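Long-range contacts in LSM2-LSM8 complex subunit lsm8 (Schizosaccharomyces pombe, PDB 6PPN), which acts within the nuclear LSM2-LSM8 complex, which binds U6 snRNA ending in a cyclic 2',3' phosphate and takes part in spliceosome assembly: residues M1-F6 and A66-V71; G18-G23 and E87-V92; T31-L36 and L59-N64; D38-I43 and M50-L55; R42-D47 and I79-I84. All blocks are in the same frame, centred on the assembly; numbering follows the deposited sequence.

Interaction 1. Residues M1-F6 and A66-V71; sequences MSLADF and AMVGLV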
# COMPACT_ATOMS: atom_id res chain seq x y z
N MET H 1 -5.00 6.19 -20.99
CA MET H 1 -5.58 6.86 -19.83
C MET H 1 -5.68 8.36 -20.07
O MET H 1 -5.23 8.86 -21.10
CB MET H 1 -4.73 6.61 -18.56
N SER H 2 -6.31 9.05 -19.12
CA SER H 2 -6.28 10.51 -19.10
C SER H 2 -4.83 10.99 -19.15
O SER H 2 -4.55 12.10 -19.61
CB SER H 2 -7.01 11.07 -17.88
N LEU H 3 -3.89 10.15 -18.68
CA LEU H 3 -2.47 10.46 -18.77
C LEU H 3 -1.99 10.53 -20.20
O LEU H 3 -0.99 11.18 -20.47
CB LEU H 3 -1.65 9.42 -18.05
CG LEU H 3 -1.53 9.60 -16.54
CD1 LEU H 3 -0.73 8.44 -15.94
CD2 LEU H 3 -0.90 10.98 -16.26
N ALA H 4 -2.68 9.87 -21.14
CA ALA H 4 -2.37 10.09 -22.54
C ALA H 4 -2.49 11.56 -22.90
O ALA H 4 -1.78 12.03 -23.80
CB ALA H 4 -3.29 9.26 -23.43
N ASP H 5 -3.34 12.31 -22.20
CA ASP H 5 -3.45 13.75 -22.44
C ASP H 5 -2.17 14.49 -22.13
O ASP H 5 -1.96 15.58 -22.66
CB ASP H 5 -4.55 14.36 -21.57
CG ASP H 5 -5.91 13.86 -21.91
OD1 ASP H 5 -6.06 13.17 -22.95
OD2 ASP H 5 -6.86 14.22 -21.17
N PHE H 6 -1.31 13.93 -21.27
CA PHE H 6 -0.07 14.59 -20.85
C PHE H 6 1.17 14.12 -21.60
O PHE H 6 2.27 14.61 -21.31
CB PHE H 6 0.16 14.35 -19.35
CG PHE H 6 -0.90 14.90 -18.45
CD1 PHE H 6 -1.80 15.84 -18.90
CD2 PHE H 6 -0.98 14.48 -17.13
CE1 PHE H 6 -2.77 16.35 -18.06
CE2 PHE H 6 -1.95 14.99 -16.27
CZ PHE H 6 -2.86 15.93 -16.75
N ALA H 66 1.24 9.38 -6.53
CA ALA H 66 0.00 9.96 -6.03
C ALA H 66 -0.68 10.84 -7.06
O ALA H 66 -1.88 10.70 -7.32
CB ALA H 66 0.28 10.78 -4.75
N MET H 67 0.06 11.76 -7.64
CA MET H 67 -0.56 12.72 -8.56
C MET H 67 0.39 12.95 -9.70
O MET H 67 1.60 12.96 -9.49
CB MET H 67 -0.80 14.08 -7.92
CG MET H 67 -1.92 14.12 -6.93
SD MET H 67 -1.82 15.73 -6.16
CE MET H 67 -0.84 15.34 -4.70
N VAL H 68 -0.17 13.22 -10.88
CA VAL H 68 0.60 13.70 -12.04
C VAL H 68 -0.06 14.99 -12.53
O VAL H 68 -1.20 14.96 -13.01
CB VAL H 68 0.66 12.66 -13.17
CG1 VAL H 68 1.51 13.19 -14.31
CG2 VAL H 68 1.21 11.31 -12.65
N GLY H 69 0.63 16.12 -12.41
CA GLY H 69 0.10 17.40 -12.83
C GLY H 69 0.76 17.84 -14.13
O GLY H 69 1.94 17.59 -14.33
N LEU H 70 0.00 18.49 -15.00
CA LEU H 70 0.55 19.04 -16.23
C LEU H 70 1.06 20.44 -15.91
O LEU H 70 0.29 21.28 -15.45
CB LEU H 70 -0.53 19.07 -17.31
CG LEU H 70 -0.13 19.53 -18.71
CD1 LEU H 70 0.75 18.48 -19.36
CD2 LEU H 70 -1.38 19.72 -19.54
N VAL H 71 2.35 20.69 -16.13
CA VAL H 71 2.88 21.99 -15.74
C VAL H 71 2.55 22.98 -16.85
O VAL H 71 2.82 22.74 -18.04
CB VAL H 71 4.38 21.94 -15.41
CG1 VAL H 71 4.88 20.52 -15.27
CG2 VAL H 71 5.21 22.71 -16.38
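Phe6 has CG anti to its carbonyl carbon (chi1 -62°), which swings the ring toward strand 65-71, while Leu70 has CG anti to the backbone N (chi1 -176°), which brings CD1 and CD2 alongside the ring. Leu70 CB sits over one face in a CH-pi contact, 3.9 Å from the Phe6 ring centroid and 23° off the normal. The ring edge reaches the strand backbone: Phe6 CE2 lies 3.3 Å from Val68 O, near the ring plane. One methyl of Val68, CG1, serves two partners, Leu3 CD2 at 3.8 Å and Phe6 CD2 at 4.0 Å. Leu3 crosses the valine at about a right angle, methyl to methyl. Phe6 also reaches Val11 and Leu25, and an aromatic side chain of a neighbouring subunit packs on it. Met67 to Leu70 form an antiparallel ladder with that subunit. A short N-terminal helical turn, here 3-10, laid against the last strand of a bent antiparallel sheet is characteristic of the Sm fold.

Interaction 2. Residues G18-G23 and E87-V92; sequences GRVVLG and EAIPDV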
# COMPACT_ATOMS: atom_id res chain seq x y z
N GLY H 18 6.11 11.93 -0.73
CA GLY H 18 6.10 13.39 -0.66
C GLY H 18 7.06 14.08 -1.60
O GLY H 18 7.18 15.31 -1.55
N ARG H 19 7.71 13.36 -2.50
CA ARG H 19 8.71 14.01 -3.32
C ARG H 19 8.04 14.62 -4.55
O ARG H 19 6.95 14.21 -4.94
CB ARG H 19 9.81 13.03 -3.76
CG ARG H 19 10.86 12.78 -2.72
CD ARG H 19 11.07 11.32 -2.40
NE ARG H 19 12.02 10.62 -3.25
CZ ARG H 19 12.98 9.82 -2.78
NH1 ARG H 19 13.80 9.20 -3.61
NH2 ARG H 19 13.14 9.66 -1.47
N VAL H 20 8.69 15.62 -5.13
CA VAL H 20 8.16 16.36 -6.27
C VAL H 20 9.17 16.19 -7.39
O VAL H 20 10.32 16.61 -7.24
CB VAL H 20 7.98 17.85 -5.93
CG1 VAL H 20 7.50 18.63 -7.16
CG2 VAL H 20 6.98 18.01 -4.78
N VAL H 21 8.79 15.53 -8.49
CA VAL H 21 9.74 15.39 -9.58
C VAL H 21 9.09 15.80 -10.89
O VAL H 21 7.97 15.39 -11.20
CB VAL H 21 10.36 13.97 -9.69
CG1 VAL H 21 10.69 13.41 -8.31
CG2 VAL H 21 9.50 13.04 -10.43
N LEU H 22 9.80 16.62 -11.65
CA LEU H 22 9.29 17.17 -12.90
C LEU H 22 10.02 16.52 -14.05
O LEU H 22 11.23 16.25 -13.95
CB LEU H 22 9.51 18.68 -12.96
CG LEU H 22 8.58 19.51 -12.07
CD1 LEU H 22 9.15 19.59 -10.65
CD2 LEU H 22 8.38 20.91 -12.68
N GLY H 23 9.32 16.31 -15.16
CA GLY H 23 10.02 15.83 -16.35
C GLY H 23 9.05 15.63 -17.49
O GLY H 23 7.85 15.86 -17.36
N GLU H 87 5.74 23.91 2.96
CA GLU H 87 5.87 22.78 3.85
C GLU H 87 6.21 21.55 3.04
O GLU H 87 5.86 21.45 1.85
CB GLU H 87 4.58 22.57 4.63
CG GLU H 87 4.29 23.77 5.48
CD GLU H 87 3.18 23.54 6.45
OE1 GLU H 87 2.75 24.53 7.08
OE2 GLU H 87 2.76 22.38 6.60
N ALA H 88 6.91 20.61 3.67
CA ALA H 88 7.11 19.31 3.03
C ALA H 88 5.77 18.67 2.80
O ALA H 88 4.91 18.65 3.68
CB ALA H 88 7.96 18.41 3.92
N ILE H 89 5.58 18.10 1.62
CA ILE H 89 4.34 17.37 1.37
C ILE H 89 4.32 16.11 2.22
O ILE H 89 5.34 15.39 2.29
CB ILE H 89 4.20 17.06 -0.12
CG1 ILE H 89 4.16 18.37 -0.92
CG2 ILE H 89 2.98 16.20 -0.39
CD1 ILE H 89 3.83 18.19 -2.38
N PRO H 90 3.24 15.80 2.91
CA PRO H 90 3.23 14.62 3.79
C PRO H 90 3.27 13.31 3.02
O PRO H 90 2.96 13.24 1.83
CB PRO H 90 1.92 14.76 4.56
CG PRO H 90 1.64 16.26 4.54
CD PRO H 90 2.07 16.68 3.17
N ASP H 91 3.67 12.25 3.72
CA ASP H 91 3.63 10.92 3.12
C ASP H 91 2.19 10.45 2.95
O ASP H 91 1.31 10.75 3.77
CB ASP H 91 4.35 9.91 4.01
CG ASP H 91 5.88 10.06 3.97
OD1 ASP H 91 6.40 10.95 3.27
OD2 ASP H 91 6.55 9.25 4.64
N VAL H 92 1.96 9.65 1.92
CA VAL H 92 0.70 8.94 1.86
C VAL H 92 0.67 7.92 2.99
O VAL H 92 1.64 7.18 3.20
CB VAL H 92 0.53 8.24 0.51
CG1 VAL H 92 -0.64 7.28 0.58
CG2 VAL H 92 0.29 9.26 -0.57
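This is a small, partly buried packing contact in which the C-terminal tail, residues 87-92, passes across the turn between strands 10-15 and 20-28, with no hydrogen bond between the two segments. Its centre is a glycine. Gly18 CA lies 3.6 Å from Ile89 O and 4.0 Å from Pro90 O, so two carbonyls of the tail face the backbone of the turn. Gly18 has a positive phi of 86°, and a side chain at this position would run into Ile89 O and also jam against the carbonyl of the preceding residue; both the turn and the tail therefore call for glycine. In Sm-fold terms this is the tip of the first hairpin, here overlaid by the chain end that comes after the sheet in sequence. Ile89 turns its side chain toward the hairpin. Its CB rests 3.7 Å from Gly18 O, and with CG1 anti to the carbonyl carbon (chi1 -61°) and the chain extended beyond it, CD1 arrives 4.0 Å from Val20 CG2. The two side chains meet at about a right angle, methyl to methyl. Ile14 adds a further apolar surface to Ile89, and a backbone bond between Val92 and Asn16 ties the tail to the hairpin just before the glycine. Pro90 packs on an aromatic side chain of a neighbouring subunit.

Interaction 3. Residues T31-L36 and L59-N64; sequences TTNLIL and LLRGEN. With nucleotides of chain A.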
# COMPACT_ATOMS: atom_id res chain seq x y z
N THR H 31 -0.85 0.41 -14.75
CA THR H 31 -0.64 0.49 -13.31
C THR H 31 -0.12 1.85 -12.89
O THR H 31 0.14 2.05 -11.70
CB THR H 31 0.35 -0.55 -12.80
OG1 THR H 31 1.64 -0.25 -13.35
CG2 THR H 31 -0.07 -1.94 -13.21
N THR H 32 -0.00 2.79 -13.82
CA THR H 32 0.54 4.13 -13.58
C THR H 32 2.05 4.13 -13.41
O THR H 32 2.59 5.16 -12.98
CB THR H 32 -0.10 4.81 -12.36
OG1 THR H 32 -1.38 4.22 -12.12
CG2 THR H 32 -0.36 6.30 -12.61
N ASN H 33 2.77 3.05 -13.76
CA ASN H 33 4.20 3.19 -13.98
C ASN H 33 4.40 4.35 -14.95
O ASN H 33 3.57 4.58 -15.82
CB ASN H 33 4.81 1.91 -14.59
CG ASN H 33 4.73 0.69 -13.67
OD1 ASN H 33 4.79 0.81 -12.44
ND2 ASN H 33 4.56 -0.49 -14.27
N LEU H 34 5.46 5.13 -14.75
CA LEU H 34 5.69 6.29 -15.61
C LEU H 34 7.15 6.30 -16.04
O LEU H 34 8.02 5.84 -15.30
CB LEU H 34 5.41 7.62 -14.89
CG LEU H 34 4.10 7.76 -14.14
CD1 LEU H 34 4.13 9.06 -13.37
CD2 LEU H 34 2.92 7.75 -15.10
N ILE H 35 7.41 6.84 -17.24
CA ILE H 35 8.75 7.22 -17.66
C ILE H 35 8.80 8.74 -17.74
O ILE H 35 8.07 9.34 -18.53
CB ILE H 35 9.12 6.63 -19.04
CG1 ILE H 35 9.00 5.11 -19.07
CG2 ILE H 35 10.54 7.05 -19.42
CD1 ILE H 35 9.01 4.55 -20.51
N LEU H 36 9.73 9.34 -17.02
CA LEU H 36 10.04 10.76 -17.17
C LEU H 36 11.46 10.90 -17.70
O LEU H 36 12.36 10.18 -17.26
CB LEU H 36 9.94 11.49 -15.84
CG LEU H 36 8.64 11.31 -15.08
CD1 LEU H 36 8.65 12.22 -13.87
CD2 LEU H 36 7.53 11.61 -15.98
N LEU H 59 12.17 6.00 -14.05
CA LEU H 59 11.02 5.11 -14.13
C LEU H 59 10.38 5.02 -12.74
O LEU H 59 11.02 4.58 -11.79
CB LEU H 59 11.45 3.74 -14.64
CG LEU H 59 10.40 2.88 -15.34
CD1 LEU H 59 11.11 1.75 -16.00
CD2 LEU H 59 9.33 2.35 -14.39
N LEU H 60 9.13 5.44 -12.62
CA LEU H 60 8.47 5.48 -11.33
C LEU H 60 7.45 4.35 -11.29
O LEU H 60 6.64 4.22 -12.22
CB LEU H 60 7.73 6.80 -11.09
CG LEU H 60 8.58 8.04 -10.82
CD1 LEU H 60 8.71 8.90 -12.08
CD2 LEU H 60 8.01 8.84 -9.66
N ARG H 61 7.49 3.54 -10.25
CA ARG H 61 6.53 2.46 -10.12
C ARG H 61 5.19 3.05 -9.69
O ARG H 61 5.16 3.86 -8.76
CB ARG H 61 7.02 1.42 -9.12
CG ARG H 61 6.08 0.22 -8.93
CD ARG H 61 6.77 -0.87 -8.08
NE ARG H 61 5.81 -1.88 -7.65
CZ ARG H 61 5.49 -2.96 -8.36
NH1 ARG H 61 6.06 -3.19 -9.54
NH2 ARG H 61 4.60 -3.82 -7.88
N GLY H 62 4.10 2.65 -10.36
CA GLY H 62 2.82 3.35 -10.19
C GLY H 62 2.28 3.33 -8.78
O GLY H 62 1.64 4.29 -8.32
N GLU H 63 2.51 2.24 -8.07
CA GLU H 63 2.18 2.14 -6.67
C GLU H 63 2.67 3.33 -5.87
O GLU H 63 2.13 3.61 -4.80
CB GLU H 63 2.87 0.85 -6.19
CG GLU H 63 2.85 0.51 -4.77
CD GLU H 63 3.48 -0.84 -4.58
OE1 GLU H 63 4.32 -1.22 -5.43
OE2 GLU H 63 3.11 -1.55 -3.62
N ASN H 64 3.70 4.02 -6.34
CA ASN H 64 4.30 5.08 -5.55
C ASN H 64 3.88 6.45 -6.06
O ASN H 64 4.28 7.48 -5.49
CB ASN H 64 5.83 4.88 -5.56
CG ASN H 64 6.59 5.94 -4.74
OD1 ASN H 64 7.42 6.66 -5.29
ND2 ASN H 64 6.32 6.03 -3.43
P U A 2 -0.01 -6.58 -7.73
OP1 U A 2 -1.20 -7.00 -6.94
OP2 U A 2 0.03 -6.81 -9.19
O5' U A 2 0.29 -5.03 -7.61
C5' U A 2 0.66 -4.47 -6.35
C4' U A 2 0.73 -2.98 -6.47
O4' U A 2 1.85 -2.65 -7.34
C3' U A 2 -0.50 -2.33 -7.10
O3' U A 2 -0.56 -1.00 -6.63
C2' U A 2 -0.10 -2.26 -8.56
O2' U A 2 -0.83 -1.32 -9.31
C1' U A 2 1.38 -1.88 -8.42
N1 U A 2 2.19 -2.17 -9.60
C2 U A 2 2.92 -1.13 -10.14
O2 U A 2 2.95 0.01 -9.65
N3 U A 2 3.65 -1.48 -11.25
C4 U A 2 3.72 -2.72 -11.86
O4 U A 2 4.41 -2.90 -12.87
C5 U A 2 2.92 -3.73 -11.24
C6 U A 2 2.20 -3.42 -10.16
P U A 3 -1.34 -0.65 -5.29
OP1 U A 3 -1.10 0.77 -4.91
OP2 U A 3 -1.02 -1.64 -4.24
O5' U A 3 -2.83 -0.87 -5.77
C5' U A 3 -3.93 -0.52 -4.98
C4' U A 3 -5.08 -0.24 -5.88
O4' U A 3 -4.70 0.78 -6.82
C3' U A 3 -5.58 -1.39 -6.75
O3' U A 3 -6.71 -2.02 -6.18
C2' U A 3 -6.00 -0.72 -8.07
O2' U A 3 -7.41 -0.76 -8.16
C1' U A 3 -5.59 0.74 -7.87
N1 U A 3 -5.06 1.37 -9.09
C2 U A 3 -5.33 2.69 -9.20
O2 U A 3 -5.87 3.30 -8.28
N3 U A 3 -4.89 3.26 -10.38
C4 U A 3 -4.27 2.61 -11.42
O4 U A 3 -3.95 3.24 -12.45
C5 U A 3 -4.06 1.23 -11.22
C6 U A 3 -4.44 0.67 -10.08
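Thr31 opens the segment under the uracil of U2 of chain A: its CB stands 3.7 Å from C2 of that base, while OG1 is hydrogen-bonded to Asp29. Gly62 CA makes a CA-H...O contact with Thr31 O (3.3 Å), where a side chain would collide. The base is sandwiched, since the Arg61 guanidinium lies over its other side, held by a salt bridge from Arg61 NE to Glu63 OE1 (2.8 Å) nearly in the guanidinium plane; Glu63 OE2 has a salt bridge with a basic side chain of a neighbouring subunit. Thr32, at a positive phi, turns the chain so that Asn33 can read the base edge. Asn33 OD1 is gripped by two N-H groups, N3 of U2 at 2.8 Å and, on a lone pair, Gly62 N at 2.9 Å. Asn33 ND2 gives a nearly straight bond (174°) to U2 O4, and its further bond to Asp29 fixes which way round the amide lies. From the opposite segment Glu63 N donates to U2 O2 over 2.8 Å, completing recognition of uracil. This is the uridine pocket of Sm proteins, built from loops of the Sm1 and Sm2 motifs. Leu34 then pairs with Leu60 through two backbone bonds, and Leu36 CD1 meets Leu60 CD1 at 3.8 Å. Strand 34-36 lies between strands 20-28 and 58-60, and Leu59 and Leu60 carry the sheet into a neighbouring subunit.

Interaction 4. Residues D38-I43 and M50-L55; sequences DSFERI and METIPL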
# COMPACT_ATOMS: atom_id res chain seq x y z
N ASP H 38 14.62 13.88 -18.88
CA ASP H 38 15.09 15.21 -18.48
C ASP H 38 14.46 15.65 -17.16
O ASP H 38 14.06 16.80 -16.98
CB ASP H 38 14.84 16.24 -19.58
CG ASP H 38 15.76 16.05 -20.74
OD1 ASP H 38 16.98 16.22 -20.55
OD2 ASP H 38 15.26 15.67 -21.83
N SER H 39 14.35 14.72 -16.24
CA SER H 39 13.64 14.99 -15.01
C SER H 39 14.56 15.55 -13.93
O SER H 39 15.79 15.46 -13.99
CB SER H 39 12.99 13.72 -14.48
OG SER H 39 14.03 12.84 -14.12
N PHE H 40 13.94 16.17 -12.94
CA PHE H 40 14.69 16.66 -11.79
C PHE H 40 13.74 16.67 -10.60
O PHE H 40 12.52 16.67 -10.76
CB PHE H 40 15.32 18.03 -12.07
CG PHE H 40 14.34 19.08 -12.45
CD1 PHE H 40 14.02 19.30 -13.78
CD2 PHE H 40 13.72 19.86 -11.47
CE1 PHE H 40 13.10 20.28 -14.13
CE2 PHE H 40 12.80 20.84 -11.83
CZ PHE H 40 12.50 21.05 -13.16
N GLU H 41 14.30 16.62 -9.40
CA GLU H 41 13.48 16.70 -8.20
C GLU H 41 13.54 18.12 -7.68
O GLU H 41 14.59 18.76 -7.78
CB GLU H 41 13.96 15.75 -7.10
CG GLU H 41 13.24 15.99 -5.80
CD GLU H 41 13.48 14.91 -4.75
OE1 GLU H 41 12.74 14.91 -3.74
OE2 GLU H 41 14.38 14.07 -4.94
N ARG H 42 12.44 18.61 -7.13
CA ARG H 42 12.40 19.91 -6.46
C ARG H 42 12.17 19.67 -4.98
O ARG H 42 11.25 18.94 -4.61
CB ARG H 42 11.28 20.81 -7.00
CG ARG H 42 11.68 21.77 -8.06
CD ARG H 42 10.43 22.46 -8.65
NE ARG H 42 10.82 23.34 -9.75
CZ ARG H 42 9.98 23.82 -10.66
NH1 ARG H 42 8.70 23.51 -10.61
NH2 ARG H 42 10.44 24.61 -11.63
N ILE H 43 13.02 20.25 -4.16
CA ILE H 43 12.85 20.20 -2.71
C ILE H 43 12.56 21.62 -2.26
O ILE H 43 13.46 22.46 -2.14
CB ILE H 43 14.07 19.61 -2.00
CG1 ILE H 43 14.37 18.21 -2.56
CG2 ILE H 43 13.81 19.55 -0.51
CD1 ILE H 43 15.58 17.56 -1.97
N MET H 50 14.84 26.61 -2.37
CA MET H 50 14.52 25.38 -3.09
C MET H 50 15.78 24.73 -3.66
O MET H 50 16.66 25.41 -4.20
CB MET H 50 13.53 25.65 -4.21
CG MET H 50 13.37 24.45 -5.09
SD MET H 50 12.80 24.90 -6.72
CE MET H 50 11.05 24.95 -6.40
N GLU H 51 15.87 23.41 -3.52
CA GLU H 51 16.95 22.62 -4.11
C GLU H 51 16.42 21.93 -5.36
O GLU H 51 15.28 21.47 -5.38
CB GLU H 51 17.44 21.55 -3.15
CG GLU H 51 18.12 22.01 -1.92
CD GLU H 51 18.84 20.86 -1.23
OE1 GLU H 51 18.92 19.77 -1.84
OE2 GLU H 51 19.31 21.04 -0.08
N THR H 52 17.26 21.81 -6.37
CA THR H 52 16.90 21.11 -7.60
C THR H 52 17.93 20.02 -7.86
O THR H 52 19.11 20.32 -8.04
CB THR H 52 16.84 22.10 -8.76
OG1 THR H 52 15.66 22.90 -8.61
CG2 THR H 52 16.77 21.37 -10.09
N ILE H 53 17.49 18.77 -7.90
CA ILE H 53 18.42 17.67 -8.13
C ILE H 53 18.18 17.10 -9.53
O ILE H 53 17.07 16.67 -9.82
CB ILE H 53 18.28 16.58 -7.06
CG1 ILE H 53 18.63 17.15 -5.68
CG2 ILE H 53 19.19 15.41 -7.37
CD1 ILE H 53 17.47 17.78 -4.96
N PRO H 54 19.18 17.03 -10.40
CA PRO H 54 18.97 16.41 -11.71
C PRO H 54 18.86 14.91 -11.58
O PRO H 54 19.67 14.28 -10.89
CB PRO H 54 20.22 16.79 -12.50
CG PRO H 54 20.95 17.79 -11.64
CD PRO H 54 20.55 17.54 -10.24
N LEU H 55 17.90 14.31 -12.31
CA LEU H 55 17.64 12.88 -12.23
C LEU H 55 17.73 12.12 -13.56
O LEU H 55 17.79 10.88 -13.53
CB LEU H 55 16.26 12.63 -11.61
CG LEU H 55 16.05 13.09 -10.17
CD1 LEU H 55 14.62 12.72 -9.72
CD2 LEU H 55 17.05 12.45 -9.28
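Two flat groups share one face of this hairpin: the Phe40 ring has Arg42 NE in plane at its edge and Thr52 CG2 coming in obliquely, 3.7 Å from Phe40 CD2, while the Arg42 guanidinium is met obliquely by Met50 CE. The crowded first torsion of Phe40 (chi1 58°), CG between the backbone N and the carbonyl carbon, sets the ring there. Met50 is bent at chi3, so its thioether end lies across the arginine's extended chain, with CE 3.4 Å from Arg42 CD and SD 3.6 Å from Arg42 CG. An alanine in place of Arg42 would remove those methylenes and the group at the Phe40 edge, and would probably leave Met50 less firmly seated. Behind this face, Ile43 CD1 meets Ile53 CD1 at 3.5 Å, among the side chains of Glu41 and Glu51. Five backbone hydrogen bonds knit the antiparallel ladder; the straightest is Ile43 N to Glu51 O, 2.8 Å at 173°. Leu55 N reaches Ser39 O from above the carbonyl plane. Pro54 faces Phe40 in a non-hydrogen-bonded pair, so its missing N-H costs the ladder nothing. Strand 39-43 bonds to strand 20-28 on its other side through Phe40 with Leu22 and Arg42 with Val20, and the chain turns a corner at Asp38 between strands 34-36 and 39-43, as in the sharply bent sheet of Sm proteins.

Interaction 5. Residues R42-D47 and I79-I84; sequences RIISMD and IEWTKI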
# COMPACT_ATOMS: atom_id res chain seq x y z
N ARG H 42 12.44 18.61 -7.13
CA ARG H 42 12.40 19.91 -6.46
C ARG H 42 12.17 19.67 -4.98
O ARG H 42 11.25 18.94 -4.61
CB ARG H 42 11.28 20.81 -7.00
CG ARG H 42 11.68 21.77 -8.06
CD ARG H 42 10.43 22.46 -8.65
NE ARG H 42 10.82 23.34 -9.75
CZ ARG H 42 9.98 23.82 -10.66
NH1 ARG H 42 8.70 23.51 -10.61
NH2 ARG H 42 10.44 24.61 -11.63
N ILE H 43 13.02 20.25 -4.16
CA ILE H 43 12.85 20.20 -2.71
C ILE H 43 12.56 21.62 -2.26
O ILE H 43 13.46 22.46 -2.14
CB ILE H 43 14.07 19.61 -2.00
CG1 ILE H 43 14.37 18.21 -2.56
CG2 ILE H 43 13.81 19.55 -0.51
CD1 ILE H 43 15.58 17.56 -1.97
N ILE H 44 11.28 21.91 -2.10
CA ILE H 44 10.77 23.12 -1.46
C ILE H 44 10.66 22.84 0.03
O ILE H 44 10.19 21.77 0.44
CB ILE H 44 9.41 23.52 -2.06
CG1 ILE H 44 9.59 24.05 -3.47
CG2 ILE H 44 8.63 24.47 -1.14
CD1 ILE H 44 8.29 24.13 -4.22
N SER H 45 11.11 23.78 0.84
CA SER H 45 11.06 23.67 2.29
C SER H 45 10.67 25.03 2.86
O SER H 45 10.47 26.01 2.12
CB SER H 45 12.40 23.22 2.84
OG SER H 45 13.29 24.32 2.83
N MET H 46 10.57 25.12 4.17
CA MET H 46 10.40 26.43 4.78
C MET H 46 11.70 27.03 5.26
O MET H 46 11.84 28.25 5.23
CB MET H 46 9.39 26.39 5.92
CG MET H 46 7.96 26.41 5.39
SD MET H 46 6.79 26.13 6.68
CE MET H 46 7.30 24.51 7.25
N ASP H 47 12.66 26.20 5.66
CA ASP H 47 13.87 26.74 6.29
C ASP H 47 14.89 27.22 5.27
O ASP H 47 15.65 28.15 5.55
CB ASP H 47 14.49 25.69 7.21
N ILE H 79 6.60 32.27 -12.17
CA ILE H 79 6.98 31.95 -10.80
C ILE H 79 8.50 31.94 -10.66
O ILE H 79 9.21 31.37 -11.51
CB ILE H 79 6.39 30.60 -10.37
CG1 ILE H 79 4.87 30.63 -10.48
CG2 ILE H 79 6.80 30.25 -8.96
CD1 ILE H 79 4.26 29.30 -10.33
N GLU H 80 9.01 32.55 -9.59
CA GLU H 80 10.44 32.47 -9.24
C GLU H 80 10.60 31.41 -8.16
O GLU H 80 10.60 31.71 -6.96
CB GLU H 80 10.95 33.82 -8.77
CG GLU H 80 12.46 33.94 -8.72
CD GLU H 80 13.09 34.04 -10.10
OE1 GLU H 80 12.67 34.92 -10.89
OE2 GLU H 80 13.99 33.23 -10.39
N TRP H 81 10.81 30.16 -8.59
CA TRP H 81 10.86 29.03 -7.68
C TRP H 81 12.05 29.10 -6.72
O TRP H 81 12.02 28.42 -5.68
CB TRP H 81 10.92 27.72 -8.46
CG TRP H 81 9.64 27.33 -9.16
CD1 TRP H 81 9.39 27.38 -10.50
CD2 TRP H 81 8.44 26.82 -8.55
NE1 TRP H 81 8.11 26.95 -10.76
CE2 TRP H 81 7.51 26.60 -9.58
CE3 TRP H 81 8.07 26.54 -7.23
CZ2 TRP H 81 6.25 26.11 -9.34
CZ3 TRP H 81 6.82 26.06 -6.99
CH2 TRP H 81 5.92 25.84 -8.04
N THR H 82 13.08 29.88 -7.04
CA THR H 82 14.24 29.97 -6.16
C THR H 82 13.85 30.48 -4.78
O THR H 82 14.11 29.82 -3.76
CB THR H 82 15.31 30.88 -6.79
N LYS H 83 13.13 31.60 -4.73
CA LYS H 83 12.68 32.19 -3.48
C LYS H 83 11.35 31.62 -2.98
O LYS H 83 10.59 32.35 -2.32
CB LYS H 83 12.60 33.71 -3.64
N ILE H 84 11.03 30.35 -3.25
CA ILE H 84 9.75 29.76 -2.83
C ILE H 84 9.96 28.86 -1.62
O ILE H 84 10.85 28.00 -1.61
CB ILE H 84 9.07 28.99 -3.98
CG1 ILE H 84 8.39 29.95 -4.95
CG2 ILE H 84 8.04 27.98 -3.43
CD1 ILE H 84 6.93 30.26 -4.59
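The Arg42 guanidinium lies over one face of the Trp81 indole, the two planes 30° apart and the side chains crossing at about a right angle. Arg42 CZ is 3.6 Å from the centroid of the five-membered ring and 10° off its normal, and Arg42 NH2 comes to 3.2 Å from Trp81 CD1. This is a cation-pi contact, not a hydrogen bond: the indole NE1, itself a donor, bonds to Asp76. Ile79 CG2 covers the opposite face of the ring. Through Trp81 the chain that follows helix 73-78, an extension beyond the Sm fold's last strand, packs back on the hairpin strand 39-43. Ile44 reaches the six-membered end obliquely, CD1 3.7 Å from Trp81 CZ3, and the same methyl lies 3.9 Å from Ile84 CG2. A serine in place of Trp81 would take away both the pi surface under the arginine and the apolar contact with Ile44, and would probably loosen this return of the chain. Ile84 O is buried here with no partner in the model.

Interaction 3 holds the RNA; the others lie farther from it, with nearest atoms about 7 Å from the nucleic acid for interaction 1, 9 Å for interaction 2, 17 Å for interaction 4 and 21 Å for interaction 5. Interaction 1 backs the pocket strand directly, Val68 CG2 packing 3.8 Å from Leu34 CD1. Interaction 2 meets interaction 3 through Val21 CG2 and Leu36 CD1, 3.6 Å apart, and touches interaction 4 where Arg19 CG packs 3.0 Å from Glu41 OE1. Interactions 4 and 5 share Arg42, and Met50 CE bridges them, 3.4 Å from Trp81 CB. The centres of interactions 3 and 5 are 25 Å apart, on opposite sides of the chain's centre.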